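Local structure of carboxylase (Deinococcus radiodurans, 5H80) at residues Arg46-Val51 against Val72-Glu77; Phe302-Thr307 against Phe312-Ala317; Leu341-Gly346 against Thr350-Ala355. The protein probably catalyses the ATP-dependent carboxylation of biotin, as the biotin carboxylase domain of a single-chain bacterial carboxylase. All coordinates share one frame; numbering follows the deposited sequence.

How the contacts relate
The three contacts follow one another along the chain. Contacts 1 and 3 meet directly: Leu341 CD1 packs 3.7 Å from Ala50 CB and 3.8 Å from Val51 CG2, so helix 42-53 rests against helix 336-344. Contact 2 stands apart, its nearest atoms about 12 Å from contact 3 and about 17 Å from contact 1, yet strand 236-245 connects it to contact 3, pairing with Phe302-Val306 and receiving Leu343 and Leu354 farther along. By analogy with ATP-grasp relatives, contact 2 probably contributes acidic residues to the metal-nucleotide site; contact 1 borders the second subunit instead, and contact 3 lies beside helix 42-53 through Leu341.

Contact 1: residues Arg46-Val51 against Val72-Glu77; sequences RIERAV and VRRADE
Arg74 reaches over the helix backbone at Glu48 and Arg49, while Glu48 runs past it in the opposite direction toward Ala75. This is the tight part: Glu48 OE1 lies 3.1 Å from Arg74 CB, and Glu48 OE2 is 3.4 Å from Ala75 CB. The carboxylate thus abuts the arginine's aliphatic root and not its charge, for OE1 remains 5.4 Å from Arg74 NE. With CG anti to the backbone N (chi1 180°) and a bend at chi2 (67°), Arg74 brings NH2 within 3.5 Å of Arg49 CA, one guanidinium face lying over the Glu48-Arg49 peptide; Ser52 OG accepts from the same NH2. The looser side is wet. A water in the plane of both guanidinium groups accepts from Arg49 NE at 2.9 Å and Arg74 NE at 2.6 Å, and Glu447 of the second subunit salt-bridges Arg49 and forms a long, weak ion pair with Arg74. A leucine in place of Arg74 would probably cost Ser52 OG its arginine donor and leave the water held by Arg49 alone of the two arginines. Such helix-to-helix packing joins two successive beta-alpha-beta crossovers of the parallel-sheet, Rossmann-like N-terminal domain of biotin carboxylases.

Contact 2: residues Phe302-Thr307 against Phe312-Ala317; sequences FEFLVT and FYFIEA
A beta hairpin of the ATP-grasp domain, interrupted by a classic beta bulge, pairs Phe302-Val306 with Phe312-Ala317. At the bulge Ile315 and Glu316 both face Glu303, whose backbone is gripped twice: Glu303 N donates to Glu316 O at 2.8 Å, and Ile315 N donates to Glu303 O at 3.0 Å, tilted 31° from that carbonyl's plane. Nearer the turn the register is regular. Leu305 N reaches Tyr313 O at 3.0 Å and Tyr313 N returns to Leu305 O at 2.9 Å, each donor in the plane of the carbonyl it meets.

One face of the sheet is aromatic. Phe312, its CG held between backbone N and carbonyl carbon (chi1 61°), stands beside Phe304 and turns an edge toward that ring's face in an offset T-shaped stack, centroids 5.6 Å apart and planes at 88°. Phe314 CE1 approaches Phe302 at the ring edge, and Phe302 CE1 touches Ala317 CB at 3.6 Å. On the opposite face of the hairpin from the rings, Leu305 CG meets Ile315 CG2 at 3.9 Å, crossing at about a right angle, whereas Glu303 and Glu316 run side by side in the same direction, Glu303 OE1 3.6 Å from Glu316 CB.

The hairpin is therefore apolar where Phe302, Phe304 and Phe312 pack under helix 277-293, and mixed on the other face, where Glu303 and Glu316 sit beside Leu305, Tyr313 and Ile315. Glu303 salt-bridges Lys265, consistent with the acidic strands that line the metal-nucleotide site in ATP-grasp relatives.

Contact 3: residues Leu341-Gly346 against Thr350-Ala355; sequences LRLAAG and TAVGLA
Val352 is the apolar wedge of this contact, its two methyl groups set against Arg342 and Leu343. CG1 presses on Arg342 CB at 3.4 Å, a close approach that makes the aliphatic start of the arginine part of the hydrophobic surface. A chi1 of -49° sets CG1 anti to the carbonyl carbon and leaves CG2 between the backbone N and the carbonyl carbon, turned to Leu343. Both methyls touch the leucine branch, CG2 the closer to Leu343 CD2 at 3.9 Å. The leucine and valine side chains cross at about a right angle, so branch touches branch without running alongside.

The Arg342 guanidinium, carried by a bend at chi3 (65°), lies with one face over Val352 CA and the carbonyl of Ala351. Arg342 NH1 comes to 3.4 Å from Ala351 O, but at an angle too poor for a hydrogen bond; the charge is answered by Glu347, which forms a salt bridge with Arg342 NE in the short link between the segments.

Backbone caps form the third group. Both helices end in Schellman motifs with glycine at positive phi: Gly346 N bonds back to Leu343 O at 3.0 Å, and Gly353 N to Thr350 O at 3.2 Å. At Gly346 a side chain would jam against the preceding carbonyl oxygen, so the sharp exit itself calls for glycine.

Around this turn between helix 336-344 and the short helix 349-352, Leu341 leads away to Ala50 and Val51, while Leu343 and Leu354 rest on Asp245 and Ala243, setting the turn between helix 42-53 and the antiparallel sheet that holds strand 236-245.

Contact 1: residues Arg46-Val51 against Val72-Glu77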
loop_
_atom_site.group_PDB
_atom_site.type_symbol
_atom_site.label_atom_id
_atom_site.label_comp_id
_atom_site.label_asym_id
_atom_site.label_seq_id
_atom_site.Cartn_x
_atom_site.Cartn_y
_atom_site.Cartn_z
ATOM N N ARG A 46 11.424 4.619 -8.409
ATOM C CA ARG A 46 11.142 3.253 -8.182
ATOM C C ARG A 46 12.383 2.366 -7.902
ATOM O O ARG A 46 12.542 1.565 -6.916
ATOM C CB ARG A 46 10.308 2.718 -9.350
ATOM C CG ARG A 46 9.947 1.214 -9.167
ATOM C CD ARG A 46 8.947 0.870 -8.023
ATOM N NE ARG A 46 8.752 -0.547 -7.710
ATOM C CZ ARG A 46 9.441 -1.149 -6.740
ATOM N NH1 ARG A 46 10.490 -0.613 -6.175
ATOM N NH2 ARG A 46 9.168 -2.362 -6.388
ATOM N N ILE A 47 13.352 2.429 -8.863
ATOM C CA ILE A 47 14.603 1.761 -8.761
ATOM C C ILE A 47 15.391 2.175 -7.511
ATOM O O ILE A 47 15.942 1.277 -6.859
ATOM C CB ILE A 47 15.450 1.766 -10.083
ATOM C CG1 ILE A 47 14.654 1.117 -11.175
ATOM C CG2 ILE A 47 16.739 1.074 -9.872
ATOM C CD1 ILE A 47 15.166 1.402 -12.597
ATOM N N GLU A 48 15.563 3.473 -7.220
ATOM C CA GLU A 48 16.245 3.985 -6.018
ATOM C C GLU A 48 15.663 3.390 -4.748
ATOM O O GLU A 48 16.444 2.846 -3.982
ATOM C CB GLU A 48 16.160 5.507 -5.905
ATOM C CG GLU A 48 16.959 6.133 -7.031
ATOM C CD GLU A 48 16.633 7.592 -7.291
ATOM O OE1 GLU A 48 15.624 8.082 -6.822
ATOM O OE2 GLU A 48 17.388 8.256 -8.056
ATOM N N ARG A 49 14.351 3.119 -4.760
ATOM C CA ARG A 49 13.631 2.559 -3.553
ATOM C C ARG A 49 13.962 1.050 -3.436
ATOM O O ARG A 49 14.308 0.610 -2.403
ATOM C CB ARG A 49 12.148 2.816 -3.588
ATOM C CG ARG A 49 11.700 4.241 -3.321
ATOM C CD ARG A 49 10.367 4.609 -3.851
ATOM N NE ARG A 49 9.987 5.899 -3.327
ATOM C CZ ARG A 49 8.886 6.588 -3.707
ATOM N NH1 ARG A 49 8.013 6.093 -4.616
ATOM N NH2 ARG A 49 8.680 7.796 -3.172
ATOM N N ALA A 50 14.040 0.283 -4.521
ATOM C CA ALA A 50 14.385 -1.201 -4.468
ATOM C C ALA A 50 15.938 -1.339 -4.061
ATOM O O ALA A 50 16.334 -2.140 -3.246
ATOM C CB ALA A 50 14.180 -1.758 -5.868
ATOM N N VAL A 51 16.773 -0.471 -4.612
ATOM C CA VAL A 51 18.205 -0.428 -4.272
ATOM C C VAL A 51 18.395 -0.202 -2.786
ATOM O O VAL A 51 19.224 -0.914 -2.172
ATOM C CB VAL A 51 18.946 0.585 -5.137
ATOM C CG1 VAL A 51 20.430 0.812 -4.730
ATOM C CG2 VAL A 51 19.019 0.004 -6.602
ATOM N N VAL A 72 16.432 12.791 -8.595
ATOM C CA VAL A 72 17.674 13.508 -8.274
ATOM C C VAL A 72 18.034 13.382 -6.776
ATOM O O VAL A 72 19.036 12.687 -6.403
ATOM C CB VAL A 72 17.554 14.936 -8.787
ATOM C CG1 VAL A 72 18.798 15.734 -8.373
ATOM C CG2 VAL A 72 17.378 14.998 -10.294
ATOM N N ARG A 73 17.173 13.998 -5.962
ATOM C CA ARG A 73 17.299 14.030 -4.508
ATOM C C ARG A 73 17.309 12.652 -3.880
ATOM O O ARG A 73 18.001 12.420 -2.885
ATOM C CB ARG A 73 16.099 14.776 -3.891
ATOM C CG ARG A 73 16.165 16.292 -3.915
ATOM C CD ARG A 73 14.820 16.916 -3.505
ATOM N NE ARG A 73 13.731 16.614 -4.449
ATOM C CZ ARG A 73 12.599 17.311 -4.580
ATOM N NH1 ARG A 73 12.351 18.399 -3.845
ATOM N NH2 ARG A 73 11.697 16.915 -5.478
ATOM N N ARG A 74 16.490 11.735 -4.421
ATOM C CA ARG A 74 16.382 10.391 -3.828
ATOM C C ARG A 74 17.582 9.470 -4.030
ATOM O O ARG A 74 17.752 8.496 -3.263
ATOM C CB ARG A 74 15.048 9.689 -4.270
ATOM C CG ARG A 74 14.778 8.308 -3.762
ATOM C CD ARG A 74 14.539 8.338 -2.219
ATOM N NE ARG A 74 14.303 6.964 -1.727
ATOM C CZ ARG A 74 15.230 6.016 -1.550
ATOM N NH1 ARG A 74 16.525 6.264 -1.809
ATOM N NH2 ARG A 74 14.881 4.813 -1.141
ATOM N N ALA A 75 18.406 9.665 -5.053
ATOM C CA ALA A 75 19.566 8.835 -5.135
ATOM C C ALA A 75 20.571 9.059 -3.976
ATOM O O ALA A 75 20.588 10.130 -3.296
ATOM C CB ALA A 75 20.224 9.147 -6.485
ATOM N N ASP A 76 21.454 8.123 -3.795
ATOM C CA ASP A 76 22.540 8.313 -2.806
ATOM C C ASP A 76 23.491 9.324 -3.395
ATOM O O ASP A 76 24.123 10.088 -2.688
ATOM C CB ASP A 76 23.306 7.053 -2.473
ATOM C CG ASP A 76 22.437 6.025 -1.841
ATOM O OD1 ASP A 76 21.870 6.322 -0.772
ATOM O OD2 ASP A 76 22.292 4.948 -2.440
ATOM N N GLU A 77 23.612 9.296 -4.709
ATOM C CA GLU A 77 24.422 10.357 -5.341
ATOM C C GLU A 77 23.875 10.557 -6.736
ATOM O O GLU A 77 23.401 9.573 -7.343
ATOM C CB GLU A 77 25.878 10.041 -5.241
ATOM C CG GLU A 77 26.493 9.344 -6.398
ATOM C CD GLU A 77 27.981 9.000 -6.114
ATOM O OE1 GLU A 77 28.245 7.855 -5.651
ATOM O OE2 GLU A 77 28.850 9.913 -6.329
HETATM O O HOH W 1 11.740 6.754 -1.218
#

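Contact 2: residues Phe302-Thr307 against Phe312-Ala317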
loop_
_atom_site.group_PDB
_atom_site.type_symbol
_atom_site.label_atom_id
_atom_site.label_comp_id
_atom_site.label_asym_id
_atom_site.label_seq_id
_atom_site.Cartn_x
_atom_site.Cartn_y
_atom_site.Cartn_z
ATOM N N PHE A 302 5.442 -11.140 -21.826
ATOM C CA PHE A 302 4.976 -11.651 -23.073
ATOM C C PHE A 302 3.523 -11.170 -23.251
ATOM O O PHE A 302 2.629 -11.511 -22.419
ATOM C CB PHE A 302 5.104 -13.136 -23.058
ATOM C CG PHE A 302 6.482 -13.581 -22.968
ATOM C CD1 PHE A 302 7.235 -13.718 -24.157
ATOM C CD2 PHE A 302 7.148 -13.677 -21.730
ATOM C CE1 PHE A 302 8.580 -14.078 -24.107
ATOM C CE2 PHE A 302 8.520 -13.979 -21.683
ATOM C CZ PHE A 302 9.207 -14.212 -22.875
ATOM N N GLU A 303 3.320 -10.405 -24.304
ATOM C CA GLU A 303 2.059 -9.688 -24.667
ATOM C C GLU A 303 1.236 -10.548 -25.699
ATOM O O GLU A 303 1.804 -11.097 -26.644
ATOM C CB GLU A 303 2.204 -8.286 -25.148
ATOM C CG GLU A 303 2.962 -7.437 -24.176
ATOM C CD GLU A 303 3.097 -5.988 -24.671
ATOM O OE1 GLU A 303 2.726 -5.725 -25.842
ATOM O OE2 GLU A 303 3.539 -5.149 -23.887
ATOM N N PHE A 304 -0.054 -10.617 -25.467
ATOM C CA PHE A 304 -0.961 -11.325 -26.376
ATOM C C PHE A 304 -2.226 -10.502 -26.630
ATOM O O PHE A 304 -2.658 -9.705 -25.797
ATOM C CB PHE A 304 -1.395 -12.667 -25.764
ATOM C CG PHE A 304 -0.306 -13.567 -25.419
ATOM C CD1 PHE A 304 0.148 -14.587 -26.296
ATOM C CD2 PHE A 304 0.337 -13.493 -24.147
ATOM C CE1 PHE A 304 1.092 -15.451 -25.986
ATOM C CE2 PHE A 304 1.385 -14.415 -23.805
ATOM C CZ PHE A 304 1.807 -15.383 -24.753
ATOM N N LEU A 305 -2.818 -10.724 -27.808
ATOM C CA LEU A 305 -4.191 -10.371 -28.095
ATOM C C LEU A 305 -5.030 -11.651 -27.985
ATOM O O LEU A 305 -4.650 -12.745 -28.472
ATOM C CB LEU A 305 -4.379 -9.755 -29.501
ATOM C CG LEU A 305 -3.617 -8.431 -29.752
ATOM C CD1 LEU A 305 -3.887 -8.000 -31.189
ATOM C CD2 LEU A 305 -4.009 -7.435 -28.704
ATOM N N VAL A 306 -6.167 -11.519 -27.282
ATOM C CA VAL A 306 -7.002 -12.603 -26.979
ATOM C C VAL A 306 -8.480 -12.313 -27.372
ATOM O O VAL A 306 -9.056 -11.241 -27.034
ATOM C CB VAL A 306 -6.909 -12.908 -25.401
ATOM C CG1 VAL A 306 -7.787 -14.108 -25.012
ATOM C CG2 VAL A 306 -5.476 -13.116 -24.918
ATOM N N THR A 307 -9.082 -13.240 -28.183
ATOM C CA THR A 307 -10.351 -13.051 -28.801
ATOM C C THR A 307 -11.381 -13.456 -27.660
ATOM O O THR A 307 -10.969 -14.155 -26.741
ATOM C CB THR A 307 -10.609 -14.030 -29.972
ATOM O OG1 THR A 307 -10.725 -15.388 -29.548
ATOM C CG2 THR A 307 -9.532 -13.821 -31.025
ATOM N N PHE A 312 -5.702 -16.941 -28.816
ATOM C CA PHE A 312 -4.639 -15.882 -28.497
ATOM C C PHE A 312 -3.542 -15.806 -29.588
ATOM O O PHE A 312 -3.289 -16.829 -30.306
ATOM C CB PHE A 312 -4.099 -15.997 -27.040
ATOM C CG PHE A 312 -3.448 -17.268 -26.717
ATOM C CD1 PHE A 312 -2.098 -17.523 -27.008
ATOM C CD2 PHE A 312 -4.187 -18.379 -26.259
ATOM C CE1 PHE A 312 -1.490 -18.739 -26.714
ATOM C CE2 PHE A 312 -3.585 -19.579 -25.978
ATOM C CZ PHE A 312 -2.212 -19.797 -26.211
ATOM N N TYR A 313 -2.902 -14.659 -29.659
ATOM C CA TYR A 313 -1.815 -14.366 -30.647
ATOM C C TYR A 313 -0.714 -13.653 -29.859
ATOM O O TYR A 313 -1.046 -12.593 -29.264
ATOM C CB TYR A 313 -2.330 -13.457 -31.702
ATOM C CG TYR A 313 -3.460 -14.074 -32.453
ATOM C CD1 TYR A 313 -3.199 -14.987 -33.433
ATOM C CD2 TYR A 313 -4.780 -13.801 -32.128
ATOM C CE1 TYR A 313 -4.235 -15.591 -34.174
ATOM C CE2 TYR A 313 -5.843 -14.453 -32.806
ATOM C CZ TYR A 313 -5.528 -15.362 -33.814
ATOM O OH TYR A 313 -6.478 -16.038 -34.535
ATOM N N PHE A 314 0.471 -14.235 -29.896
ATOM C CA PHE A 314 1.712 -13.564 -29.394
ATOM C C PHE A 314 2.020 -12.330 -30.217
ATOM O O PHE A 314 2.154 -12.415 -31.460
ATOM C CB PHE A 314 2.839 -14.583 -29.356
ATOM C CG PHE A 314 4.179 -13.959 -29.069
ATOM C CD1 PHE A 314 4.410 -13.362 -27.851
ATOM C CD2 PHE A 314 5.192 -13.959 -30.022
ATOM C CE1 PHE A 314 5.622 -12.757 -27.560
ATOM C CE2 PHE A 314 6.439 -13.415 -29.697
ATOM C CZ PHE A 314 6.635 -12.784 -28.482
ATOM N N ILE A 315 2.144 -11.165 -29.594
ATOM C CA ILE A 315 2.411 -9.899 -30.248
ATOM C C ILE A 315 3.753 -9.305 -29.891
ATOM O O ILE A 315 4.265 -8.618 -30.739
ATOM C CB ILE A 315 1.322 -8.806 -30.172
ATOM C CG1 ILE A 315 0.991 -8.261 -28.763
ATOM C CG2 ILE A 315 0.045 -9.287 -30.865
ATOM C CD1 ILE A 315 0.142 -6.969 -28.730
ATOM N N GLU A 316 4.254 -9.494 -28.654
ATOM C CA GLU A 316 5.508 -8.773 -28.265
ATOM C C GLU A 316 6.072 -9.422 -27.055
ATOM O O GLU A 316 5.295 -9.729 -26.101
ATOM C CB GLU A 316 5.233 -7.268 -27.922
ATOM C CG GLU A 316 6.431 -6.334 -27.864
ATOM C CD GLU A 316 6.603 -5.417 -29.067
ATOM O OE1 GLU A 316 5.769 -5.504 -30.025
ATOM O OE2 GLU A 316 7.551 -4.563 -28.990
ATOM N N ALA A 317 7.405 -9.507 -27.034
ATOM C CA ALA A 317 8.153 -9.920 -25.868
ATOM C C ALA A 317 8.944 -8.682 -25.408
ATOM O O ALA A 317 9.718 -8.060 -26.174
ATOM C CB ALA A 317 9.012 -11.107 -26.137
#

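Contact 3: residues Leu341-Gly346 against Thr350-Ala355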
loop_
_atom_site.group_PDB
_atom_site.type_symbol
_atom_site.label_atom_id
_atom_site.label_comp_id
_atom_site.label_asym_id
_atom_site.label_seq_id
_atom_site.Cartn_x
_atom_site.Cartn_y
_atom_site.Cartn_z
ATOM N N LEU A 341 16.775 -7.006 -9.575
ATOM C CA LEU A 341 18.124 -6.638 -9.179
ATOM C C LEU A 341 18.923 -7.857 -8.680
ATOM O O LEU A 341 20.067 -8.066 -9.084
ATOM C CB LEU A 341 18.117 -5.574 -8.109
ATOM C CG LEU A 341 17.758 -4.122 -8.570
ATOM C CD1 LEU A 341 17.249 -3.236 -7.396
ATOM C CD2 LEU A 341 19.060 -3.570 -9.242
ATOM N N ARG A 342 18.331 -8.665 -7.802
ATOM C CA ARG A 342 18.933 -9.841 -7.265
ATOM C C ARG A 342 19.154 -10.923 -8.329
ATOM O O ARG A 342 20.229 -11.600 -8.278
ATOM C CB ARG A 342 18.257 -10.389 -5.987
ATOM C CG ARG A 342 18.165 -9.325 -4.861
ATOM C CD ARG A 342 17.328 -9.878 -3.738
ATOM N NE ARG A 342 17.948 -11.015 -3.089
ATOM C CZ ARG A 342 17.738 -11.380 -1.827
ATOM N NH1 ARG A 342 18.429 -12.386 -1.338
ATOM N NH2 ARG A 342 16.818 -10.782 -1.039
ATOM N N LEU A 343 18.184 -11.112 -9.223
ATOM C CA LEU A 343 18.337 -11.999 -10.357
ATOM C C LEU A 343 19.518 -11.551 -11.220
ATOM O O LEU A 343 20.395 -12.416 -11.501
ATOM C CB LEU A 343 17.082 -12.105 -11.153
ATOM C CG LEU A 343 16.018 -12.981 -10.430
ATOM C CD1 LEU A 343 14.688 -12.648 -11.094
ATOM C CD2 LEU A 343 16.219 -14.502 -10.245
ATOM N N ALA A 344 19.573 -10.265 -11.599
ATOM C CA ALA A 344 20.754 -9.724 -12.291
ATOM C C ALA A 344 22.110 -9.994 -11.634
ATOM O O ALA A 344 23.095 -10.360 -12.353
ATOM C CB ALA A 344 20.601 -8.246 -12.581
ATOM N N ALA A 345 22.146 -10.027 -10.281
ATOM C CA ALA A 345 23.353 -10.197 -9.513
ATOM C C ALA A 345 23.679 -11.683 -9.252
ATOM O O ALA A 345 24.695 -11.959 -8.652
ATOM C CB ALA A 345 23.130 -9.503 -8.164
ATOM N N GLY A 346 22.883 -12.632 -9.777
ATOM C CA GLY A 346 23.233 -14.048 -9.827
ATOM C C GLY A 346 22.533 -14.907 -8.812
ATOM O O GLY A 346 22.807 -16.112 -8.772
ATOM N N THR A 350 14.379 -19.052 -6.301
ATOM C CA THR A 350 14.069 -19.399 -4.917
ATOM C C THR A 350 14.741 -18.403 -3.916
ATOM O O THR A 350 14.084 -17.981 -2.965
ATOM C CB THR A 350 14.497 -20.849 -4.632
ATOM O OG1 THR A 350 13.616 -21.715 -5.306
ATOM C CG2 THR A 350 14.418 -21.177 -3.139
ATOM N N ALA A 351 15.992 -18.054 -4.069
ATOM C CA ALA A 351 16.757 -17.102 -3.200
ATOM C C ALA A 351 16.136 -15.679 -3.210
ATOM O O ALA A 351 16.327 -14.943 -2.219
ATOM C CB ALA A 351 18.202 -17.032 -3.641
ATOM N N VAL A 352 15.614 -15.264 -4.388
ATOM C CA VAL A 352 15.011 -13.953 -4.532
ATOM C C VAL A 352 13.548 -13.914 -3.992
ATOM O O VAL A 352 12.963 -12.842 -3.850
ATOM C CB VAL A 352 15.265 -13.347 -5.974
ATOM C CG1 VAL A 352 16.727 -13.431 -6.379
ATOM C CG2 VAL A 352 14.292 -13.907 -6.952
ATOM N N GLY A 353 13.038 -15.056 -3.605
ATOM C CA GLY A 353 11.639 -15.233 -3.063
ATOM C C GLY A 353 10.523 -15.359 -4.023
ATOM O O GLY A 353 9.352 -15.165 -3.639
ATOM N N LEU A 354 10.816 -15.790 -5.235
ATOM C CA LEU A 354 9.774 -16.054 -6.231
ATOM C C LEU A 354 9.561 -17.506 -6.321
ATOM O O LEU A 354 10.498 -18.301 -6.474
ATOM C CB LEU A 354 10.157 -15.484 -7.603
ATOM C CG LEU A 354 10.211 -13.950 -7.729
ATOM C CD1 LEU A 354 10.626 -13.428 -9.100
ATOM C CD2 LEU A 354 8.898 -13.240 -7.377
ATOM N N ALA A 355 8.309 -17.919 -6.148
ATOM C CA ALA A 355 8.004 -19.327 -6.299
ATOM C C ALA A 355 8.118 -19.814 -7.766
ATOM O O ALA A 355 7.701 -19.067 -8.712
ATOM C CB ALA A 355 6.666 -19.606 -5.663
#